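Local structure of PfEMP1 variant 1 of strain MC (Plasmodium falciparum, 5LGD) at residues B[1-4]-B[9-12]; B[21-26]-B[113-118]. The protein is the CIDR-alpha domain of a PfEMP1 surface adhesin and probably binds the host receptor CD36. All coordinates share one frame; numbering follows the deposited sequence.

Contact 1: B[1-4]-B[9-12]; sequences EDKI and AFFW
Lys3 lays the start of its side chain over one face of the Phe10 ring. Lys3 CB sits 3.5 Å from Phe10 CG. Lys3 CG makes a CH-pi contact, 3.7 Å from the Phe10 ring centroid and 18° off the ring normal. Lys3 CD still grazes the rim, 3.9 Å from Phe10 CD2. The bend at chi2 (96°) and a second at chi4 turn the amino end off the ring, leaving the methylenes as the part that meets it. Phe10 CG lies opposite its own backbone N (chi1 -179°), which carries the ring out from the helix toward the loop. Ile4 makes a smaller contact with the same ring. Ile4 CD1 approaches obliquely, 3.9 Å from Phe10 CE1. Lys3 also touches His69, and Phe10 touches Ile66, both on helix 45-70, so the N-terminal loop, the start of helix 7-29 and helix 45-70 meet here. The next residue, Phe11, stacks edge-to-face on an aromatic side chain of a different, bound protein. The contact is carbon on both sides and lies at the surface. It implies dispersion and CH-pi attraction rather than charge, with the lysine acting through its aliphatic part.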
loop_
_atom_site.group_PDB
_atom_site.type_symbol
_atom_site.label_atom_id
_atom_site.label_comp_id
_atom_site.label_asym_id
_atom_site.label_seq_id
_atom_site.Cartn_x
_atom_site.Cartn_y
_atom_site.Cartn_z
ATOM N N GLU B 1 3.268 -14.304 -30.148
ATOM C CA GLU B 1 3.116 -13.067 -29.384
ATOM C C GLU B 1 1.632 -12.832 -29.014
ATOM O O GLU B 1 1.307 -12.465 -27.885
ATOM C CB GLU B 1 3.759 -11.873 -30.111
ATOM C CG GLU B 1 3.793 -10.625 -29.259
ATOM C CD GLU B 1 5.137 -10.201 -28.697
ATOM O OE1 GLU B 1 5.222 -9.048 -28.221
ATOM O OE2 GLU B 1 6.101 -11.001 -28.733
ATOM N N ASP B 2 0.749 -13.048 -29.954
ATOM C CA ASP B 2 -0.681 -12.979 -29.678
ATOM C C ASP B 2 -1.257 -14.339 -29.988
ATOM O O ASP B 2 -0.748 -15.049 -30.853
ATOM C CB ASP B 2 -1.357 -11.902 -30.523
ATOM C CG ASP B 2 -0.793 -10.533 -30.264
ATOM O OD1 ASP B 2 -1.139 -9.941 -29.221
ATOM O OD2 ASP B 2 0.052 -10.080 -31.066
ATOM N N LYS B 3 -2.271 -14.746 -29.254
ATOM C CA LYS B 3 -2.886 -16.030 -29.563
ATOM C C LYS B 3 -4.312 -15.775 -29.990
ATOM O O LYS B 3 -4.670 -14.597 -30.141
ATOM C CB LYS B 3 -2.719 -17.041 -28.438
ATOM C CG LYS B 3 -1.294 -17.587 -28.338
ATOM C CD LYS B 3 -0.506 -16.840 -27.308
ATOM C CE LYS B 3 0.950 -17.164 -27.409
ATOM N NZ LYS B 3 1.709 -15.895 -27.331
ATOM N N ILE B 4 -5.112 -16.822 -30.267
ATOM C CA ILE B 4 -6.493 -16.617 -30.765
ATOM C C ILE B 4 -7.275 -15.597 -29.859
ATOM O O ILE B 4 -8.097 -14.810 -30.350
ATOM C CB ILE B 4 -7.253 -17.976 -31.001
ATOM C CG1 ILE B 4 -6.343 -19.045 -31.688
ATOM C CG2 ILE B 4 -8.535 -17.760 -31.816
ATOM C CD1 ILE B 4 -6.159 -20.342 -30.935
ATOM N N ALA B 9 -5.844 -16.140 -21.165
ATOM C CA ALA B 9 -6.958 -17.003 -21.602
ATOM C C ALA B 9 -6.455 -18.218 -22.379
ATOM O O ALA B 9 -6.894 -19.343 -22.113
ATOM C CB ALA B 9 -7.925 -16.212 -22.469
ATOM N N PHE B 10 -5.527 -17.984 -23.345
ATOM C CA PHE B 10 -4.973 -19.049 -24.164
ATOM C C PHE B 10 -4.203 -20.067 -23.342
ATOM O O PHE B 10 -4.404 -21.274 -23.513
ATOM C CB PHE B 10 -4.105 -18.486 -25.303
ATOM C CG PHE B 10 -3.536 -19.572 -26.176
ATOM C CD1 PHE B 10 -4.281 -20.112 -27.211
ATOM C CD2 PHE B 10 -2.257 -20.072 -25.947
ATOM C CE1 PHE B 10 -3.773 -21.155 -27.984
ATOM C CE2 PHE B 10 -1.732 -21.083 -26.751
ATOM C CZ PHE B 10 -2.507 -21.644 -27.736
ATOM N N PHE B 11 -3.306 -19.567 -22.473
ATOM C CA PHE B 11 -2.463 -20.359 -21.576
ATOM C C PHE B 11 -3.263 -21.457 -20.824
ATOM O O PHE B 11 -2.889 -22.632 -20.855
ATOM C CB PHE B 11 -1.714 -19.425 -20.583
ATOM C CG PHE B 11 -0.778 -20.124 -19.624
ATOM C CD1 PHE B 11 -1.264 -20.736 -18.470
ATOM C CD2 PHE B 11 0.582 -20.215 -19.899
ATOM C CE1 PHE B 11 -0.400 -21.416 -17.604
ATOM C CE2 PHE B 11 1.455 -20.856 -19.008
ATOM C CZ PHE B 11 0.956 -21.482 -17.893
ATOM N N TRP B 12 -4.357 -21.067 -20.166
ATOM C CA TRP B 12 -5.159 -21.985 -19.369
ATOM C C TRP B 12 -5.992 -22.921 -20.191
ATOM O O TRP B 12 -6.075 -24.100 -19.852
ATOM C CB TRP B 12 -5.985 -21.210 -18.345
ATOM C CG TRP B 12 -5.064 -20.616 -17.333
ATOM C CD1 TRP B 12 -4.722 -19.301 -17.199
ATOM C CD2 TRP B 12 -4.219 -21.346 -16.437
ATOM N NE1 TRP B 12 -3.780 -19.160 -16.211
ATOM C CE2 TRP B 12 -3.469 -20.401 -15.709
ATOM C CE3 TRP B 12 -4.093 -22.706 -16.113
ATOM C CZ2 TRP B 12 -2.582 -20.770 -14.707
ATOM C CZ3 TRP B 12 -3.201 -23.068 -15.131
ATOM C CH2 TRP B 12 -2.460 -22.106 -14.438
#

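Contact 2: B[21-26]-B[113-118]; sequences DSIKWR and EALLEQ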
loop_
_atom_site.group_PDB
_atom_site.type_symbol
_atom_site.label_atom_id
_atom_site.label_comp_id
_atom_site.label_asym_id
_atom_site.label_seq_id
_atom_site.Cartn_x
_atom_site.Cartn_y
_atom_site.Cartn_z
ATOM N N ASP B 21 -6.951 -34.144 -23.259
ATOM C CA ASP B 21 -6.493 -34.999 -24.354
ATOM C C ASP B 21 -5.697 -36.180 -23.803
ATOM O O ASP B 21 -5.929 -37.318 -24.202
ATOM C CB ASP B 21 -5.684 -34.191 -25.362
ATOM C CG ASP B 21 -6.451 -33.206 -26.222
ATOM O OD1 ASP B 21 -7.682 -33.338 -26.322
ATOM O OD2 ASP B 21 -5.806 -32.337 -26.842
ATOM N N SER B 22 -4.843 -35.935 -22.808
ATOM C CA SER B 22 -4.070 -36.996 -22.153
ATOM C C SER B 22 -5.031 -38.075 -21.570
ATOM O O SER B 22 -4.828 -39.267 -21.800
ATOM C CB SER B 22 -3.139 -36.401 -21.098
ATOM O OG SER B 22 -2.232 -37.370 -20.602
ATOM N N ILE B 23 -6.129 -37.645 -20.946
ATOM C CA ILE B 23 -7.166 -38.541 -20.405
ATOM C C ILE B 23 -7.926 -39.248 -21.530
ATOM O O ILE B 23 -8.255 -40.429 -21.398
ATOM C CB ILE B 23 -8.168 -37.766 -19.493
ATOM C CG1 ILE B 23 -7.492 -37.177 -18.233
ATOM C CG2 ILE B 23 -9.400 -38.614 -19.146
ATOM C CD1 ILE B 23 -8.279 -35.961 -17.655
ATOM N N LYS B 24 -8.271 -38.498 -22.595
ATOM C CA LYS B 24 -9.036 -39.029 -23.738
ATOM C C LYS B 24 -8.272 -40.115 -24.498
ATOM O O LYS B 24 -8.913 -40.911 -25.174
ATOM C CB LYS B 24 -9.484 -37.905 -24.684
ATOM C CG LYS B 24 -10.718 -37.157 -24.217
ATOM C CD LYS B 24 -10.799 -35.817 -24.936
ATOM C CE LYS B 24 -12.212 -35.432 -25.295
ATOM N NZ LYS B 24 -12.961 -34.884 -24.132
ATOM N N TRP B 25 -6.910 -40.158 -24.372
ATOM C CA TRP B 25 -6.100 -41.211 -24.990
ATOM C C TRP B 25 -6.420 -42.546 -24.342
ATOM O O TRP B 25 -6.543 -43.543 -25.037
ATOM C CB TRP B 25 -4.603 -40.904 -24.910
ATOM C CG TRP B 25 -4.139 -40.046 -26.044
ATOM C CD1 TRP B 25 -3.739 -38.741 -25.974
ATOM C CD2 TRP B 25 -4.039 -40.426 -27.427
ATOM N NE1 TRP B 25 -3.381 -38.288 -27.226
ATOM C CE2 TRP B 25 -3.579 -39.297 -28.141
ATOM C CE3 TRP B 25 -4.319 -41.606 -28.137
ATOM C CZ2 TRP B 25 -3.340 -39.332 -29.527
ATOM C CZ3 TRP B 25 -4.092 -41.637 -29.506
ATOM C CH2 TRP B 25 -3.644 -40.500 -30.193
ATOM N N ARG B 26 -6.654 -42.535 -23.026
ATOM C CA ARG B 26 -7.036 -43.718 -22.269
ATOM C C ARG B 26 -8.505 -44.034 -22.437
ATOM O O ARG B 26 -8.834 -45.196 -22.633
ATOM C CB ARG B 26 -6.640 -43.598 -20.796
ATOM C CG ARG B 26 -5.127 -43.765 -20.568
ATOM C CD ARG B 26 -4.349 -42.474 -20.805
ATOM N NE ARG B 26 -2.964 -42.597 -20.371
ATOM C CZ ARG B 26 -2.007 -41.733 -20.661
ATOM N NH1 ARG B 26 -2.262 -40.685 -21.442
ATOM N NH2 ARG B 26 -0.775 -41.926 -20.209
ATOM N N GLU B 113 -6.389 -35.142 -11.561
ATOM C CA GLU B 113 -5.717 -35.499 -10.316
ATOM C C GLU B 113 -5.251 -36.970 -10.381
ATOM O O GLU B 113 -4.084 -37.232 -10.094
ATOM C CB GLU B 113 -6.663 -35.246 -9.136
ATOM C CG GLU B 113 -5.988 -35.056 -7.791
ATOM C CD GLU B 113 -6.916 -34.725 -6.635
ATOM O OE1 GLU B 113 -8.138 -34.983 -6.740
ATOM O OE2 GLU B 113 -6.407 -34.222 -5.609
ATOM N N ALA B 114 -6.113 -37.894 -10.862
ATOM C CA ALA B 114 -5.796 -39.322 -11.038
ATOM C C ALA B 114 -4.646 -39.528 -12.057
ATOM O O ALA B 114 -3.707 -40.297 -11.787
ATOM C CB ALA B 114 -7.031 -40.074 -11.507
ATOM N N LEU B 115 -4.748 -38.849 -13.233
ATOM C CA LEU B 115 -3.757 -38.843 -14.321
ATOM C C LEU B 115 -2.401 -38.349 -13.795
ATOM O O LEU B 115 -1.380 -38.973 -14.076
ATOM C CB LEU B 115 -4.236 -37.953 -15.493
ATOM C CG LEU B 115 -3.352 -37.929 -16.760
ATOM C CD1 LEU B 115 -3.878 -38.925 -17.810
ATOM C CD2 LEU B 115 -3.357 -36.569 -17.371
ATOM N N LEU B 116 -2.396 -37.261 -13.008
ATOM C CA LEU B 116 -1.161 -36.711 -12.449
ATOM C C LEU B 116 -0.579 -37.620 -11.358
ATOM O O LEU B 116 0.645 -37.758 -11.287
ATOM C CB LEU B 116 -1.377 -35.277 -11.929
ATOM C CG LEU B 116 -1.831 -34.208 -12.933
ATOM C CD1 LEU B 116 -2.056 -32.895 -12.235
ATOM C CD2 LEU B 116 -0.802 -34.022 -14.075
ATOM N N GLU B 117 -1.458 -38.255 -10.525
ATOM C CA GLU B 117 -1.058 -39.202 -9.468
ATOM C C GLU B 117 -0.324 -40.367 -10.088
ATOM O O GLU B 117 0.765 -40.703 -9.620
ATOM C CB GLU B 117 -2.253 -39.701 -8.614
ATOM C CG GLU B 117 -2.638 -38.749 -7.480
ATOM C CD GLU B 117 -3.940 -38.971 -6.715
ATOM O OE1 GLU B 117 -4.750 -39.849 -7.102
ATOM O OE2 GLU B 117 -4.152 -38.238 -5.721
ATOM N N GLN B 118 -0.889 -40.943 -11.180
ATOM C CA GLN B 118 -0.301 -42.066 -11.910
ATOM C C GLN B 118 0.916 -41.683 -12.732
ATOM O O GLN B 118 1.624 -42.573 -13.186
ATOM C CB GLN B 118 -1.341 -42.798 -12.773
ATOM C CG GLN B 118 -2.252 -43.741 -11.973
ATOM C CD GLN B 118 -1.627 -45.046 -11.496
ATOM O OE1 GLN B 118 -2.314 -45.911 -10.932
ATOM N NE2 GLN B 118 -0.332 -45.244 -11.716
#
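Leu115 carries the apolar side of this contact on its own from helix 106-118. Its two methyls face Ser22, Ile23 and Arg26 of helix 7-29. Leu115 CD1 reaches Ile23 CG1 at 4.0 Å, the two side chains crossing at a slant. Leu115 CG is anti to the backbone N (chi1 -175°), which brings its two methyls against helix 7-29.

The second kind of contact is between these methyls and polar groups. Ser22 OG lies 3.5 Å from Leu115 CD2 and 3.6 Å from Leu115 CD1, so it touches both branches. Leu115 CD1 also lies over one face of the Arg26 guanidinium, toward its rim, 4.3 Å from Arg26 NH1. These are van der Waals contacts.

The short segments cross nearly at right angles, 82°, with 10.6 Å between their axes. The chain is the CIDR-alpha domain of PfEMP1, a helical domain assigned to the DBL clan, and here its helix 106-118 crosses the long helix 7-29. Ile23 also touches Arg111 and Ile112 of helix 106-118, about one turn before Leu115.

The polar groups are bonded within helix 7-29 and to Glu152 on helix 144-162. Arg26 NH1 donates to Ser22 O at 3.0 Å, from above the carbonyl plane and at a bent 144°. The two carboxylate oxygens of Glu152 take one partner each: OE1 is hydrogen-bonded with Ser22 OG, and OE2 forms a salt bridge with Arg26 NH2.

Overall arrangement
Both contacts use helix 7-29, and they follow each other along the chain. Contact 1 lies at its start, where the N-terminal loop folds back on it. Contact 2 lies further along, where the later helix 106-118 crosses it. Their centres are about 23 Å apart, and their nearest atoms about 10 Å. Contact 1 joins residues close in sequence at the surface. Contact 2 joins segments 87 residues apart, nearer the centre of the chain. Helix 45-70 touches side chains from both sites. The bound partner protein touches segment 9-12 through Phe11 and Trp12 and neither segment of contact 2. The first part of helix 7-29 thus contributes to the interface, while segment 21-26 packs within the domain.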